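Local structure of glutamine--tRNA ligase (Saccharomyces cerevisiae, 3TL4) at residues K134-V145 with V174-D185. The protein attaches glutamine to its cognate tRNA at the expense of ATP, and the chain described is its appended N-terminal tRNA-binding domain. Sequence-based numbering, arbitrary orientation.
Sequences KERILTERYKLV and VLKLLGPKDERD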
ATOM      1  N   LYS A 134      21.941  15.574  13.027  1.00 18.59           N
ATOM      2  CA  LYS A 134      22.764  16.534  12.283  1.00 20.85           C
ATOM      3  C   LYS A 134      24.265  16.220  12.301  1.00 21.54           C
ATOM      4  O   LYS A 134      24.909  16.211  11.253  1.00 21.42           O
ATOM      5  CB  LYS A 134      22.476  17.973  12.751  1.00 17.38           C
ATOM      6  CG  LYS A 134      23.356  19.064  12.118  1.00 17.51           C
ATOM      7  CD  LYS A 134      22.581  20.387  11.958  1.00 17.28           C
ATOM      8  CE  LYS A 134      21.991  20.912  13.236  1.00 24.33           C
ATOM      9  NZ  LYS A 134      21.114  22.110  13.012  1.00 26.40           N
ATOM     10  N   GLU A 135      24.831  15.953  13.473  1.00 20.26           N
ATOM     11  CA  GLU A 135      26.285  15.726  13.548  1.00 20.60           C
ATOM     12  C   GLU A 135      26.741  14.390  12.962  1.00 19.34           C
ATOM     13  O   GLU A 135      27.830  14.300  12.423  1.00 20.02           O
ATOM     14  CB  GLU A 135      26.808  15.909  14.971  1.00 20.87           C
ATOM     15  CG  GLU A 135      26.590  17.319  15.477  1.00 27.25           C
ATOM     16  CD  GLU A 135      27.093  17.525  16.878  1.00 36.08           C
ATOM     17  OE1 GLU A 135      26.415  17.064  17.818  1.00 33.68           O
ATOM     18  OE2 GLU A 135      28.166  18.157  17.036  1.00 40.14           O
ATOM     19  N   ARG A 136      25.915  13.353  13.065  1.00 16.44           N
ATOM     20  CA  ARG A 136      26.226  12.089  12.407  1.00 19.60           C
ATOM     21  C   ARG A 136      26.220  12.321  10.895  1.00 22.13           C
ATOM     22  O   ARG A 136      27.067  11.821  10.184  1.00 21.24           O
ATOM     23  CB  ARG A 136      25.211  10.999  12.787  1.00 10.57           C
ATOM     24  CG  ARG A 136      25.569   9.612  12.265  1.00 14.07           C
ATOM     25  CD  ARG A 136      24.833   8.489  13.015  1.00 15.16           C
ATOM     26  NE  ARG A 136      23.382   8.659  12.966  1.00 21.27           N
ATOM     27  CZ  ARG A 136      22.616   8.214  11.978  1.00 23.96           C
ATOM     28  NH1 ARG A 136      23.156   7.553  10.950  1.00 20.85           N
ATOM     29  NH2 ARG A 136      21.312   8.418  12.019  1.00 21.11           N
ATOM     30  N   ILE A 137      25.256  13.103  10.421  1.00 24.41           N
ATOM     31  CA  ILE A 137      25.172  13.435   9.003  1.00 24.49           C
ATOM     32  C   ILE A 137      26.270  14.381   8.488  1.00 21.38           C
ATOM     33  O   ILE A 137      26.745  14.204   7.390  1.00 21.57           O
ATOM     34  CB  ILE A 137      23.801  14.000   8.640  1.00 18.73           C
ATOM     35  CG1 ILE A 137      22.723  12.944   8.913  1.00 14.82           C
ATOM     36  CG2 ILE A 137      23.784  14.389   7.180  1.00 18.98           C
ATOM     37  CD1 ILE A 137      21.314  13.501   8.830  1.00 14.29           C
ATOM     38  N   LEU A 138      26.665  15.377   9.275  1.00 25.05           N
ATOM     39  CA  LEU A 138      27.754  16.278   8.880  1.00 26.83           C
ATOM     40  C   LEU A 138      29.080  15.543   8.784  1.00 29.11           C
ATOM     41  O   LEU A 138      29.916  15.853   7.942  1.00 31.07           O
ATOM     42  CB  LEU A 138      27.899  17.436   9.868  1.00 22.87           C
ATOM     43  CG  LEU A 138      26.935  18.608   9.696  1.00 23.75           C
ATOM     44  CD1 LEU A 138      27.090  19.603  10.829  1.00 18.00           C
ATOM     45  CD2 LEU A 138      27.195  19.273   8.366  1.00 20.91           C
ATOM     46  N   THR A 139      29.264  14.561   9.655  1.00 29.59           N
ATOM     47  CA  THR A 139      30.483  13.770   9.676  1.00 25.08           C
ATOM     48  C   THR A 139      30.588  12.829   8.487  1.00 26.37           C
ATOM     49  O   THR A 139      31.663  12.671   7.911  1.00 36.17           O
ATOM     50  CB  THR A 139      30.584  12.959  10.972  1.00 31.12           C
ATOM     51  OG1 THR A 139      30.644  13.865  12.079  1.00 34.84           O
ATOM     52  CG2 THR A 139      31.830  12.097  10.967  1.00 32.77           C
ATOM     53  N   GLU A 140      29.476  12.206   8.118  1.00 21.15           N
ATOM     54  CA  GLU A 140      29.493  11.154   7.097  1.00 20.04           C
ATOM     55  C   GLU A 140      29.170  11.690   5.696  1.00 27.03           C
ATOM     56  O   GLU A 140      29.571  11.108   4.677  1.00 19.79           O
ATOM     57  CB  GLU A 140      28.520  10.037   7.494  1.00 29.76           C
ATOM     58  CG  GLU A 140      28.811   9.404   8.873  1.00 34.83           C
ATOM     59  CD  GLU A 140      30.143   8.643   8.919  1.00 38.49           C
ATOM     60  OE1 GLU A 140      30.476   7.953   7.926  1.00 37.49           O
ATOM     61  OE2 GLU A 140      30.860   8.752   9.940  1.00 38.58           O
ATOM     62  N   ARG A 141      28.447  12.809   5.668  1.00 23.37           N
ATOM     63  CA  ARG A 141      28.087  13.498   4.437  1.00 16.17           C
ATOM     64  C   ARG A 141      27.264  12.635   3.509  1.00 21.63           C
ATOM     65  O   ARG A 141      26.374  11.930   3.962  1.00 22.00           O
ATOM     66  CB  ARG A 141      29.326  14.061   3.732  1.00 16.10           C
ATOM     67  CG  ARG A 141      29.999  15.158   4.553  1.00 17.22           C
ATOM     68  CD  ARG A 141      31.200  15.762   3.839  1.00 16.54           C
ATOM     69  NE  ARG A 141      30.810  16.372   2.574  1.00 17.51           N
ATOM     70  CZ  ARG A 141      30.162  17.532   2.456  1.00 20.09           C
ATOM     71  NH1 ARG A 141      29.830  18.246   3.538  1.00 20.30           N
ATOM     72  NH2 ARG A 141      29.859  17.989   1.247  1.00 14.07           N
ATOM     73  N   TYR A 142      27.555  12.693   2.213  1.00 23.32           N
ATOM     74  CA  TYR A 142      26.677  12.079   1.225  1.00 16.88           C
ATOM     75  C   TYR A 142      26.644  10.550   1.245  1.00 24.15           C
ATOM     76  O   TYR A 142      25.661   9.950   0.811  1.00 25.62           O
ATOM     77  CB  TYR A 142      26.959  12.609  -0.183  1.00 13.48           C
ATOM     78  CG  TYR A 142      26.467  14.022  -0.405  1.00 16.07           C
ATOM     79  CD1 TYR A 142      27.321  15.110  -0.250  1.00 16.24           C
ATOM     80  CD2 TYR A 142      25.149  14.272  -0.756  1.00 19.79           C
ATOM     81  CE1 TYR A 142      26.881  16.396  -0.440  1.00 17.02           C
ATOM     82  CE2 TYR A 142      24.701  15.560  -0.958  1.00 19.24           C
ATOM     83  CZ  TYR A 142      25.578  16.616  -0.803  1.00 20.21           C
ATOM     84  OH  TYR A 142      25.148  17.906  -1.000  1.00 23.67           O
ATOM     85  N   LYS A 143      27.704   9.931   1.757  1.00 21.49           N
ATOM     86  CA  LYS A 143      27.723   8.486   1.975  1.00 25.90           C
ATOM     87  C   LYS A 143      26.562   7.985   2.841  1.00 24.53           C
ATOM     88  O   LYS A 143      26.210   6.805   2.804  1.00 26.94           O
ATOM     89  CB  LYS A 143      29.044   8.057   2.620  1.00 32.80           C
ATOM     90  CG  LYS A 143      30.268   8.281   1.749  1.00 39.60           C
ATOM     91  CD  LYS A 143      31.537   7.901   2.496  1.00 50.38           C
ATOM     92  CE  LYS A 143      32.777   8.009   1.593  1.00 54.35           C
ATOM     93  NZ  LYS A 143      33.136   9.417   1.219  1.00 50.03           N
ATOM     94  N   LEU A 144      25.971   8.876   3.622  1.00 18.59           N
ATOM     95  CA  LEU A 144      24.914   8.494   4.553  1.00 19.72           C
ATOM     96  C   LEU A 144      23.517   8.625   3.951  1.00 22.43           C
ATOM     97  O   LEU A 144      22.540   8.164   4.533  1.00 22.46           O
ATOM     98  CB  LEU A 144      25.016   9.328   5.843  1.00 29.56           C
ATOM     99  CG  LEU A 144      24.117   8.949   7.020  1.00 30.65           C
ATOM    100  CD1 LEU A 144      24.164   7.446   7.262  1.00 36.52           C
ATOM    101  CD2 LEU A 144      24.500   9.716   8.287  1.00 25.57           C
ATOM    102  N   VAL A 145      23.417   9.245   2.781  1.00 28.17           N
ATOM    103  CA  VAL A 145      22.107   9.471   2.171  1.00 27.87           C
ATOM    104  C   VAL A 145      21.249   8.197   1.986  1.00 31.67           C
ATOM    105  O   VAL A 145      20.031   8.231   2.194  1.00 36.21           O
ATOM    106  CB  VAL A 145      22.205  10.305   0.868  1.00 23.26           C
ATOM    107  CG1 VAL A 145      20.898  10.268   0.112  1.00 24.54           C
ATOM    108  CG2 VAL A 145      22.595  11.766   1.191  1.00 18.99           C
ATOM    109  N   VAL A 174      19.338  17.675   2.225  1.00 23.67           N
ATOM    110  CA  VAL A 174      20.713  17.339   2.565  1.00 18.54           C
ATOM    111  C   VAL A 174      21.657  18.362   1.966  1.00 16.69           C
ATOM    112  O   VAL A 174      22.614  18.797   2.611  1.00 19.62           O
ATOM    113  CB  VAL A 174      21.057  15.896   2.116  1.00 27.12           C
ATOM    114  CG1 VAL A 174      22.526  15.658   2.178  1.00 23.15           C
ATOM    115  CG2 VAL A 174      20.332  14.899   3.007  1.00 25.37           C
ATOM    116  N   LEU A 175      21.358  18.773   0.739  1.00 19.92           N
ATOM    117  CA  LEU A 175      22.103  19.843   0.069  1.00 19.99           C
ATOM    118  C   LEU A 175      22.179  21.094   0.937  1.00 25.39           C
ATOM    119  O   LEU A 175      23.237  21.717   1.029  1.00 29.33           O
ATOM    120  CB  LEU A 175      21.460  20.182  -1.284  1.00 18.07           C
ATOM    121  CG  LEU A 175      22.088  21.265  -2.168  1.00 29.04           C
ATOM    122  CD1 LEU A 175      23.578  20.993  -2.444  1.00 22.38           C
ATOM    123  CD2 LEU A 175      21.295  21.396  -3.475  1.00 26.60           C
ATOM    124  N   LYS A 176      21.068  21.469   1.575  1.00 20.63           N
ATOM    125  CA  LYS A 176      21.050  22.692   2.385  1.00 18.12           C
ATOM    126  C   LYS A 176      22.083  22.662   3.511  1.00 23.80           C
ATOM    127  O   LYS A 176      22.698  23.679   3.834  1.00 24.45           O
ATOM    128  CB  LYS A 176      19.655  22.938   2.965  1.00 16.38           C
ATOM    129  CG  LYS A 176      18.603  23.204   1.913  1.00 26.89           C
ATOM    130  CD  LYS A 176      17.185  23.178   2.492  1.00 25.50           C
ATOM    131  CE  LYS A 176      16.160  23.295   1.366  1.00 27.41           C
ATOM    132  NZ  LYS A 176      14.767  23.087   1.852  1.00 33.77           N
ATOM    133  N   LEU A 177      22.252  21.488   4.115  1.00 23.60           N
ATOM    134  CA  LEU A 177      23.154  21.284   5.252  1.00 20.27           C
ATOM    135  C   LEU A 177      24.601  21.028   4.831  1.00 22.05           C
ATOM    136  O   LEU A 177      25.540  21.481   5.487  1.00 24.25           O
ATOM    137  CB  LEU A 177      22.660  20.083   6.074  1.00 23.89           C
ATOM    138  CG  LEU A 177      23.518  19.537   7.221  1.00 28.65           C
ATOM    139  CD1 LEU A 177      23.735  20.587   8.316  1.00 27.48           C
ATOM    140  CD2 LEU A 177      22.888  18.267   7.793  1.00 25.07           C
ATOM    141  N   LEU A 178      24.775  20.275   3.753  1.00 25.29           N
ATOM    142  CA  LEU A 178      26.091  19.774   3.378  1.00 24.48           C
ATOM    143  C   LEU A 178      26.765  20.696   2.391  1.00 23.51           C
ATOM    144  O   LEU A 178      27.991  20.778   2.346  1.00 30.73           O
ATOM    145  CB  LEU A 178      25.982  18.365   2.787  1.00 19.40           C
ATOM    146  CG  LEU A 178      25.498  17.285   3.772  1.00 19.98           C
ATOM    147  CD1 LEU A 178      25.813  15.912   3.233  1.00 17.28           C
ATOM    148  CD2 LEU A 178      26.168  17.449   5.120  1.00 23.49           C
ATOM    149  N   GLY A 179      25.948  21.409   1.626  1.00 20.88           N
ATOM    150  CA  GLY A 179      26.423  22.153   0.479  1.00 18.73           C
ATOM    151  C   GLY A 179      26.602  21.158  -0.638  1.00 23.78           C
ATOM    152  O   GLY A 179      26.248  19.994  -0.475  1.00 22.35           O
ATOM    153  N   PRO A 180      27.154  21.598  -1.780  1.00 25.17           N
ATOM    154  CA  PRO A 180      27.279  20.655  -2.899  1.00 23.38           C
ATOM    155  C   PRO A 180      28.368  19.605  -2.668  1.00 30.61           C
ATOM    156  O   PRO A 180      29.243  19.803  -1.817  1.00 30.89           O
ATOM    157  CB  PRO A 180      27.619  21.563  -4.091  1.00 19.72           C
ATOM    158  CG  PRO A 180      28.182  22.796  -3.497  1.00 20.17           C
ATOM    159  CD  PRO A 180      27.520  22.973  -2.158  1.00 19.73           C
ATOM    160  N   LYS A 181      28.286  18.494  -3.400  1.00 28.67           N
ATOM    161  CA  LYS A 181      29.297  17.449  -3.343  1.00 30.87           C
ATOM    162  C   LYS A 181      30.646  18.013  -3.748  1.00 29.82           C
ATOM    163  O   LYS A 181      30.744  18.729  -4.739  1.00 27.88           O
ATOM    164  CB  LYS A 181      28.929  16.289  -4.271  1.00 27.31           C
ATOM    165  CG  LYS A 181      27.548  15.735  -3.999  1.00 30.00           C
ATOM    166  CD  LYS A 181      27.404  14.366  -4.615  1.00 34.11           C
ATOM    167  CE  LYS A 181      26.029  13.781  -4.360  1.00 37.29           C
ATOM    168  NZ  LYS A 181      25.938  12.403  -4.908  1.00 42.25           N
ATOM    169  N   ASP A 182      31.677  17.685  -2.976  1.00 24.52           N
ATOM    170  CA  ASP A 182      33.030  18.132  -3.271  1.00 23.12           C
ATOM    171  C   ASP A 182      34.056  17.014  -3.025  1.00 27.96           C
ATOM    172  O   ASP A 182      33.695  15.838  -2.993  1.00 34.64           O
ATOM    173  CB  ASP A 182      33.372  19.435  -2.520  1.00 22.98           C
ATOM    174  CG  ASP A 182      33.314  19.290  -1.005  1.00 28.47           C
ATOM    175  OD1 ASP A 182      33.408  18.157  -0.500  1.00 29.43           O
ATOM    176  OD2 ASP A 182      33.198  20.326  -0.316  1.00 31.21           O
ATOM    177  N   GLU A 183      35.328  17.371  -2.874  1.00 28.08           N
ATOM    178  CA  GLU A 183      36.394  16.370  -2.834  1.00 34.86           C
ATOM    179  C   GLU A 183      36.197  15.410  -1.664  1.00 38.46           C
ATOM    180  O   GLU A 183      36.639  14.260  -1.713  1.00 36.81           O
ATOM    181  CB  GLU A 183      37.783  17.026  -2.774  1.00 34.67           C
ATOM    182  CG  GLU A 183      38.125  17.682  -1.426  1.00 43.94           C
ATOM    183  CD  GLU A 183      37.358  18.994  -1.146  1.00 47.89           C
ATOM    184  OE1 GLU A 183      36.768  19.585  -2.088  1.00 48.27           O
ATOM    185  OE2 GLU A 183      37.362  19.438   0.028  1.00 40.83           O
ATOM    186  N   ARG A 184      35.526  15.892  -0.619  1.00 35.81           N
ATOM    187  CA  ARG A 184      35.200  15.087   0.558  1.00 29.30           C
ATOM    188  C   ARG A 184      34.266  13.945   0.210  1.00 29.00           C
ATOM    189  O   ARG A 184      34.159  12.971   0.960  1.00 21.18           O
ATOM    190  CB  ARG A 184      34.506  15.942   1.613  1.00 25.62           C
ATOM    191  CG  ARG A 184      35.425  16.809   2.449  1.00 25.86           C
ATOM    192  CD  ARG A 184      34.588  17.677   3.387  1.00 23.02           C
ATOM    193  NE  ARG A 184      33.730  18.566   2.617  1.00 19.51           N
ATOM    194  CZ  ARG A 184      33.018  19.554   3.131  1.00 19.52           C
ATOM    195  NH1 ARG A 184      33.031  19.783   4.439  1.00 20.70           N
ATOM    196  NH2 ARG A 184      32.274  20.299   2.333  1.00 22.75           N
ATOM    197  N   ASP A 185      33.574  14.074  -0.918  1.00 26.46           N
ATOM    198  CA  ASP A 185      32.533  13.114  -1.260  1.00 29.03           C
ATOM    199  C   ASP A 185      32.936  12.128  -2.350  1.00 34.41           C
ATOM    200  O   ASP A 185      32.101  11.376  -2.829  1.00 31.11           O
ATOM    201  CB  ASP A 185      31.249  13.845  -1.648  1.00 23.94           C
ATOM    202  CG  ASP A 185      30.837  14.863  -0.609  1.00 26.50           C
ATOM    203  OD1 ASP A 185      30.706  16.051  -0.959  1.00 27.06           O
ATOM    204  OD2 ASP A 185      30.669  14.473   0.565  1.00 27.20           O
TER
HETATM  205  O   HOH W   1      30.180  21.197   0.142  1.00 34.47           O
HETATM  206  O   HOH W   2      30.460  11.960   1.184  1.00 33.00           O
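Val174 rests CG1 against both CE2 of Tyr142 and CG2 of Val145, a place that suits a short branched side chain. Leu177 reaches further: its CD1 lies 3.7 Å from CD2 of Leu138 and also meets the aliphatic part of Lys134, while CD2 touches CG2 of Ile137. Leu178 forks, with CD2 against Leu138 and CD1 over the centre of the Tyr142 ring as a CH-pi contact, 3.9 Å from the centroid. Gly179, the first residue past the helix, has a positive phi that glycine adopts readily; Gly179 O accepts from the Tyr142 hydroxyl, OH to O 2.4 Å, so short that the exact value is doubtful. Lys181 covers the opposite ring face, its CG 3.8 Å from the centroid, so aliphatic groups sandwich the flat tyrosine. Asp182 OD1 accepts from the backbone N of Arg184 in an Asx turn, and the guanidinium of Arg184 grips the same carboxylate side-on through NE and NH2. Held this way, Arg184 stacks flat on the guanidinium of Arg141, planes 11° apart; the nearby carboxylates probably offset the like charges. Asp185 completes the network: Arg141 NE donates to Asp185 OD2 at 2.8 Å and NH2 to OD1 at 3.1 Å, the latter nearly straight at 168°. The bend at chi3 (61°) turns the Arg141 guanidinium side-on to this carboxylate. A methionine in place of Arg141 would probably leave Asp185 without its charged mate and Arg184 without its stacking partner. Within the all-helical appended domain, the contact fastens the tail after helix 166-178 to the turn after helix 134-140, with Ile148 of helix 145-153 against Ile137 and Val174, and Ile130 of helix 119-132 against Leu177.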